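Local coordinates for RNA 2'-o-ribose methyltransferase (Thermus thermophilus, PDB 1IPA), which probably transfers a methyl group to the 2'-hydroxyl of a ribose in RNA, through a knotted methyltransferase domain of the TrmH (SpoU) family, at residues Glu109-Ser113 with Ala142-Leu146; Leu188-Thr193 with Pro209-Val214. One frame throughout, in Å; residues are numbered along the deposited sequence.

In the fold
Both contacts reach the same six-stranded parallel sheet, yet hold it in different ways. Interaction 1 lies at the surface: the irregular loop 109-113, leading from the N-terminal sheet, is fastened by side-chain hydrogen bonds to the beginning of strand 144-148, and 222 Å² is buried. Interaction 2 is buried: strands 190-193 and 210-214 pair through regular backbone hydrogen bonds between mostly apolar residues, covering 500 Å². A carboxylate thus does the work in the first and main-chain amides and carbonyls in the second. The centres are 12 Å apart and the nearest atoms about 4 Å; strand 117-122 separates strand 144-148 from strand 210-214 in the sheet, and Pro112 and Leu188 both touch Trp182 of helix 176-185.

Interaction 1 (Glu109-Ser113 with Ala142-Leu146); sequences EYRPS and AEAVL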
ATOM      1  N   GLU A 109     -15.146 -11.336   5.357  1.00 75.11           N
ATOM      2  CA  GLU A 109     -14.357 -11.338   6.576  1.00 72.24           C
ATOM      3  C   GLU A 109     -13.081 -12.141   6.398  1.00 68.43           C
ATOM      4  O   GLU A 109     -12.972 -12.961   5.487  1.00 68.25           O
ATOM      5  CB  GLU A 109     -15.184 -11.892   7.732  1.00 74.36           C
ATOM      6  CG  GLU A 109     -15.774 -13.251   7.468  1.00 78.31           C
ATOM      7  CD  GLU A 109     -16.797 -13.634   8.513  1.00 81.06           C
ATOM      8  OE1 GLU A 109     -16.489 -13.511   9.718  1.00 82.41           O
ATOM      9  OE2 GLU A 109     -17.908 -14.061   8.131  1.00 83.25           O
ATOM     10  N   TYR A 110     -12.120 -11.902   7.283  1.00 63.72           N
ATOM     11  CA  TYR A 110     -10.830 -12.564   7.209  1.00 59.05           C
ATOM     12  C   TYR A 110     -10.433 -13.330   8.464  1.00 59.16           C
ATOM     13  O   TYR A 110     -10.583 -12.840   9.581  1.00 59.12           O
ATOM     14  CB  TYR A 110      -9.761 -11.517   6.887  1.00 54.14           C
ATOM     15  CG  TYR A 110      -8.329 -11.987   7.011  1.00 48.69           C
ATOM     16  CD1 TYR A 110      -7.839 -13.026   6.222  1.00 46.10           C
ATOM     17  CD2 TYR A 110      -7.455 -11.371   7.906  1.00 45.38           C
ATOM     18  CE1 TYR A 110      -6.514 -13.436   6.323  1.00 44.56           C
ATOM     19  CE2 TYR A 110      -6.135 -11.771   8.015  1.00 42.61           C
ATOM     20  CZ  TYR A 110      -5.667 -12.802   7.224  1.00 43.36           C
ATOM     21  OH  TYR A 110      -4.359 -13.202   7.341  1.00 39.56           O
ATOM     22  N   ARG A 111      -9.935 -14.547   8.254  1.00 59.26           N
ATOM     23  CA  ARG A 111      -9.452 -15.404   9.332  1.00 59.68           C
ATOM     24  C   ARG A 111      -8.089 -15.939   8.913  1.00 57.06           C
ATOM     25  O   ARG A 111      -7.950 -16.593   7.876  1.00 57.20           O
ATOM     26  CB  ARG A 111     -10.417 -16.568   9.621  1.00 62.64           C
ATOM     27  CG  ARG A 111     -11.294 -17.009   8.459  1.00 68.38           C
ATOM     28  CD  ARG A 111     -10.531 -17.726   7.352  1.00 73.72           C
ATOM     29  NE  ARG A 111     -11.387 -17.936   6.185  1.00 77.60           N
ATOM     30  CZ  ARG A 111     -11.848 -16.956   5.412  1.00 79.49           C
ATOM     31  NH1 ARG A 111     -11.528 -15.693   5.673  1.00 80.41           N
ATOM     32  NH2 ARG A 111     -12.648 -17.233   4.389  1.00 80.34           N
ATOM     33  N   PRO A 112      -7.059 -15.657   9.719  1.00 54.27           N
ATOM     34  CA  PRO A 112      -5.692 -16.102   9.437  1.00 52.22           C
ATOM     35  C   PRO A 112      -5.544 -17.595   9.170  1.00 50.55           C
ATOM     36  O   PRO A 112      -6.081 -18.423   9.902  1.00 50.78           O
ATOM     37  CB  PRO A 112      -4.921 -15.653  10.679  1.00 52.31           C
ATOM     38  CG  PRO A 112      -5.969 -15.663  11.754  1.00 53.65           C
ATOM     39  CD  PRO A 112      -7.150 -15.050  11.058  1.00 53.41           C
ATOM     40  N   SER A 113      -4.812 -17.933   8.116  1.00 48.16           N
ATOM     41  CA  SER A 113      -4.579 -19.326   7.777  1.00 47.07           C
ATOM     42  C   SER A 113      -3.370 -19.815   8.583  1.00 47.11           C
ATOM     43  O   SER A 113      -2.628 -19.014   9.140  1.00 46.38           O
ATOM     44  CB  SER A 113      -4.309 -19.463   6.278  1.00 46.70           C
ATOM     45  OG  SER A 113      -3.069 -18.880   5.925  1.00 46.37           O
ATOM     46  N   ALA A 142       3.645 -11.392   3.112  1.00 28.06           N
ATOM     47  CA  ALA A 142       2.646 -11.273   4.156  1.00 28.60           C
ATOM     48  C   ALA A 142       1.276 -11.650   3.601  1.00 29.67           C
ATOM     49  O   ALA A 142       0.991 -11.445   2.419  1.00 31.01           O
ATOM     50  CB  ALA A 142       2.616  -9.863   4.681  1.00 27.96           C
ATOM     51  N   GLU A 143       0.435 -12.200   4.465  1.00 27.97           N
ATOM     52  CA  GLU A 143      -0.911 -12.589   4.075  1.00 27.56           C
ATOM     53  C   GLU A 143      -1.852 -11.392   4.200  1.00 27.27           C
ATOM     54  O   GLU A 143      -2.861 -11.297   3.504  1.00 28.19           O
ATOM     55  CB  GLU A 143      -1.399 -13.728   4.972  1.00 28.72           C
ATOM     56  CG  GLU A 143      -2.673 -14.390   4.492  1.00 30.07           C
ATOM     57  CD  GLU A 143      -3.106 -15.520   5.393  1.00 31.69           C
ATOM     58  OE1 GLU A 143      -2.391 -16.536   5.456  1.00 34.31           O
ATOM     59  OE2 GLU A 143      -4.157 -15.391   6.048  1.00 34.43           O
ATOM     60  N   ALA A 144      -1.516 -10.467   5.085  1.00 26.70           N
ATOM     61  CA  ALA A 144      -2.356  -9.300   5.268  1.00 27.82           C
ATOM     62  C   ALA A 144      -1.649  -8.211   6.036  1.00 27.45           C
ATOM     63  O   ALA A 144      -0.705  -8.468   6.781  1.00 29.48           O
ATOM     64  CB  ALA A 144      -3.637  -9.692   6.009  1.00 27.55           C
ATOM     65  N   VAL A 145      -2.119  -6.987   5.845  1.00 27.65           N
ATOM     66  CA  VAL A 145      -1.573  -5.844   6.558  1.00 28.12           C
ATOM     67  C   VAL A 145      -2.729  -5.225   7.298  1.00 29.18           C
ATOM     68  O   VAL A 145      -3.694  -4.768   6.687  1.00 32.05           O
ATOM     69  CB  VAL A 145      -0.984  -4.783   5.616  1.00 24.66           C
ATOM     70  CG1 VAL A 145      -0.562  -3.561   6.421  1.00 23.87           C
ATOM     71  CG2 VAL A 145       0.203  -5.356   4.873  1.00 24.07           C
ATOM     72  N   LEU A 146      -2.656  -5.229   8.617  1.00 29.53           N
ATOM     73  CA  LEU A 146      -3.723  -4.643   9.390  1.00 31.91           C
ATOM     74  C   LEU A 146      -3.244  -3.282   9.834  1.00 33.42           C
ATOM     75  O   LEU A 146      -2.263  -3.164  10.569  1.00 34.94           O
ATOM     76  CB  LEU A 146      -4.064  -5.520  10.599  1.00 31.50           C
ATOM     77  CG  LEU A 146      -4.361  -6.977  10.253  1.00 31.50           C
ATOM     78  CD1 LEU A 146      -4.783  -7.719  11.510  1.00 31.75           C
ATOM     79  CD2 LEU A 146      -5.454  -7.044   9.189  1.00 32.72           C
TER
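This is a polar surface contact in which one carboxylate pins an irregular loop to the start of a strand. Segment 109-113 belongs to the connection between strands 96-101 and 117-122, and Glu143 immediately precedes strand 144-148. With chi1 and chi2 both t, the extended Glu143 side chain reaches the loop, although the nearest CA pair, Pro112 with Glu143, is 8.0 Å apart. Tyr110 OH donates to Glu143 OE2 at 2.6 Å, Glu143 OE2 lying near the ring plane, at its edge. Ser113 takes both oxygens: its OG donates to Glu143 OE1 at a very short 2.5 Å, while its N makes a weak bond to Glu143 OE2 at 3.3 Å (N-H...acceptor angle 163°). In this knotted SPOUT-type fold the loop leads from the N-terminal, eL30-like domain into the first strand of the parallel methyltransferase sheet, so the contact ties that entry to the adjacent strand. On the same ring, Tyr110 CE2 lies 3.8 Å from Ala144 CB, adding an apolar patch. Tyr110 also rests on Ile118 and Arg170, and Pro112 on Trp182 of helix 176-185, while backbone hydrogen bonds join Glu143 to Leu117 and Ala144 to Leu119.

Interaction 2 (Leu188-Thr193 with Pro209-Val214); sequences LPLVAT and PVAIAV
Residues 190-193 and 210-214 are extended parallel strands (phi/psi near -120°/130° at Leu190, Ala211 and Ile212), their axes 4.8 Å apart at closest approach and crossing at -19°. Leu190 is level with Ala211, Val191 with Ile212 and Ala192 with Ala213, the CA pairs lying 4.8 to 5.0 Å apart. Four backbone hydrogen bonds, given with N-H...acceptor angles, fix this register: Ala211 N to Pro189 O (2.9 Å, 160°), Val191 N to Ala211 O (2.9 Å, 167°), Ala213 N to Val191 O (3.0 Å, 161°) and Thr193 N to Ala213 O (3.2 Å, 145°). Val191, Ala211 and Ala213 thus each bond through N and O to the two residues flanking their partner, the signature of parallel pairing. CA-H...O contacts of 3.4 Å join Leu190 CA to Ala211 O and Ile212 CA to Val191 O.

Thr193 (chi1 m) adds a bond from OG1 to Ala213 O at 3.1 Å. Leu190, Ala192, Ala211 and Ala213 point to one face, Val191 and Ile212 to the other. Leu190 (chi1 t, chi2 p) sets CD1 4.2 Å from Ala211 CB and 4.0 Å from Ala213 CB; Leu188 CD2 (chi1 t, chi2 p) approaches Ala211 CB to 3.6 Å. Val191 CG2 (chi1 t) meets Val210 CG2 (chi1 p) at 4.1 Å.

The pair belongs to the Rossmann-like SPOUT sheet, but the 15 residues joining the segments contain no helix, unlike a classic beta-alpha-beta crossover. Strand 117-122 flanks 210-214 and strand 231-233 flanks 190-193; Leu188 packs on helix 176-185, while Ile212, Thr193 and Val214 touch helix 246-261.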
ATOM      1  N   LEU A 188      -3.965 -15.258  18.032  1.00 38.13           N
ATOM      2  CA  LEU A 188      -2.844 -15.016  17.135  1.00 35.07           C
ATOM      3  C   LEU A 188      -1.642 -14.453  17.890  1.00 32.30           C
ATOM      4  O   LEU A 188      -1.698 -13.353  18.425  1.00 31.35           O
ATOM      5  CB  LEU A 188      -3.272 -14.036  16.040  1.00 34.50           C
ATOM      6  CG  LEU A 188      -2.328 -13.725  14.877  1.00 33.32           C
ATOM      7  CD1 LEU A 188      -2.165 -14.952  13.996  1.00 32.01           C
ATOM      8  CD2 LEU A 188      -2.895 -12.560  14.062  1.00 31.82           C
ATOM      9  N   PRO A 189      -0.541 -15.212  17.959  1.00 31.55           N
ATOM     10  CA  PRO A 189       0.632 -14.691  18.674  1.00 30.37           C
ATOM     11  C   PRO A 189       1.062 -13.339  18.104  1.00 29.73           C
ATOM     12  O   PRO A 189       1.034 -13.119  16.893  1.00 29.86           O
ATOM     13  CB  PRO A 189       1.682 -15.796  18.488  1.00 31.24           C
ATOM     14  CG  PRO A 189       1.221 -16.534  17.268  1.00 32.35           C
ATOM     15  CD  PRO A 189      -0.280 -16.555  17.418  1.00 30.76           C
ATOM     16  N   LEU A 190       1.441 -12.430  18.991  1.00 27.49           N
ATOM     17  CA  LEU A 190       1.841 -11.097  18.591  1.00 24.59           C
ATOM     18  C   LEU A 190       3.251 -10.745  19.052  1.00 23.99           C
ATOM     19  O   LEU A 190       3.600 -10.952  20.210  1.00 23.73           O
ATOM     20  CB  LEU A 190       0.841 -10.087  19.151  1.00 23.52           C
ATOM     21  CG  LEU A 190       1.175  -8.590  19.067  1.00 26.86           C
ATOM     22  CD1 LEU A 190       1.201  -8.114  17.618  1.00 23.94           C
ATOM     23  CD2 LEU A 190       0.134  -7.804  19.870  1.00 26.40           C
ATOM     24  N   VAL A 191       4.051 -10.220  18.129  1.00 23.30           N
ATOM     25  CA  VAL A 191       5.425  -9.791  18.402  1.00 22.43           C
ATOM     26  C   VAL A 191       5.442  -8.274  18.201  1.00 23.75           C
ATOM     27  O   VAL A 191       5.165  -7.781  17.105  1.00 23.61           O
ATOM     28  CB  VAL A 191       6.428 -10.444  17.408  1.00 23.39           C
ATOM     29  CG1 VAL A 191       7.838  -9.874  17.613  1.00 22.86           C
ATOM     30  CG2 VAL A 191       6.431 -11.953  17.582  1.00 20.66           C
ATOM     31  N   ALA A 192       5.738  -7.531  19.257  1.00 23.85           N
ATOM     32  CA  ALA A 192       5.765  -6.078  19.153  1.00 27.28           C
ATOM     33  C   ALA A 192       7.190  -5.552  19.018  1.00 28.11           C
ATOM     34  O   ALA A 192       8.099  -6.020  19.698  1.00 28.43           O
ATOM     35  CB  ALA A 192       5.090  -5.451  20.369  1.00 27.22           C
ATOM     36  N   THR A 193       7.371  -4.581  18.132  1.00 28.63           N
ATOM     37  CA  THR A 193       8.672  -3.976  17.890  1.00 30.38           C
ATOM     38  C   THR A 193       8.817  -2.702  18.728  1.00 31.71           C
ATOM     39  O   THR A 193       7.939  -1.840  18.724  1.00 31.32           O
ATOM     40  CB  THR A 193       8.840  -3.619  16.385  1.00 31.67           C
ATOM     41  OG1 THR A 193       8.595  -4.783  15.583  1.00 32.23           O
ATOM     42  CG2 THR A 193      10.250  -3.118  16.100  1.00 30.38           C
ATOM     43  N   PRO A 209       2.078 -18.887  11.760  1.00 41.87           N
ATOM     44  CA  PRO A 209       0.892 -18.146  12.217  1.00 38.69           C
ATOM     45  C   PRO A 209       1.351 -17.068  13.189  1.00 35.81           C
ATOM     46  O   PRO A 209       1.586 -17.373  14.351  1.00 37.22           O
ATOM     47  CB  PRO A 209       0.054 -19.215  12.921  1.00 39.09           C
ATOM     48  CG  PRO A 209       0.627 -20.519  12.428  1.00 41.24           C
ATOM     49  CD  PRO A 209       2.092 -20.239  12.332  1.00 40.45           C
ATOM     50  N   VAL A 210       1.478 -15.820  12.734  1.00 32.44           N
ATOM     51  CA  VAL A 210       1.956 -14.763  13.628  1.00 29.86           C
ATOM     52  C   VAL A 210       1.700 -13.332  13.143  1.00 28.87           C
ATOM     53  O   VAL A 210       1.643 -13.076  11.946  1.00 31.14           O
ATOM     54  CB  VAL A 210       3.475 -14.940  13.863  1.00 28.42           C
ATOM     55  CG1 VAL A 210       4.214 -14.696  12.559  1.00 27.01           C
ATOM     56  CG2 VAL A 210       3.965 -14.014  14.967  1.00 27.12           C
ATOM     57  N   ALA A 211       1.558 -12.401  14.084  1.00 28.87           N
ATOM     58  CA  ALA A 211       1.324 -10.988  13.773  1.00 26.01           C
ATOM     59  C   ALA A 211       2.465 -10.139  14.327  1.00 26.11           C
ATOM     60  O   ALA A 211       2.889 -10.318  15.469  1.00 25.03           O
ATOM     61  CB  ALA A 211       0.016 -10.527  14.374  1.00 23.71           C
ATOM     62  N   ILE A 212       2.955  -9.212  13.513  1.00 24.61           N
ATOM     63  CA  ILE A 212       4.049  -8.339  13.916  1.00 23.95           C
ATOM     64  C   ILE A 212       3.626  -6.881  13.842  1.00 25.10           C
ATOM     65  O   ILE A 212       3.269  -6.375  12.771  1.00 24.99           O
ATOM     66  CB  ILE A 212       5.273  -8.533  13.016  1.00 23.05           C
ATOM     67  CG1 ILE A 212       5.647 -10.018  12.967  1.00 23.14           C
ATOM     68  CG2 ILE A 212       6.430  -7.685  13.533  1.00 21.77           C
ATOM     69  CD1 ILE A 212       6.791 -10.341  12.017  1.00 25.73           C
ATOM     70  N   ALA A 213       3.684  -6.204  14.981  1.00 22.97           N
ATOM     71  CA  ALA A 213       3.301  -4.811  15.052  1.00 23.44           C
ATOM     72  C   ALA A 213       4.495  -3.868  14.994  1.00 25.05           C
ATOM     73  O   ALA A 213       5.565  -4.173  15.508  1.00 26.32           O
ATOM     74  CB  ALA A 213       2.513  -4.563  16.320  1.00 20.77           C
ATOM     75  N   VAL A 214       4.294  -2.721  14.356  1.00 26.71           N
ATOM     76  CA  VAL A 214       5.317  -1.690  14.248  1.00 29.35           C
ATOM     77  C   VAL A 214       4.608  -0.341  14.419  1.00 32.28           C
ATOM     78  O   VAL A 214       3.503  -0.146  13.909  1.00 33.50           O
ATOM     79  CB  VAL A 214       6.030  -1.733  12.882  1.00 28.73           C
ATOM     80  CG1 VAL A 214       7.012  -0.585  12.779  1.00 34.04           C
ATOM     81  CG2 VAL A 214       6.776  -3.041  12.729  1.00 28.87           C
TER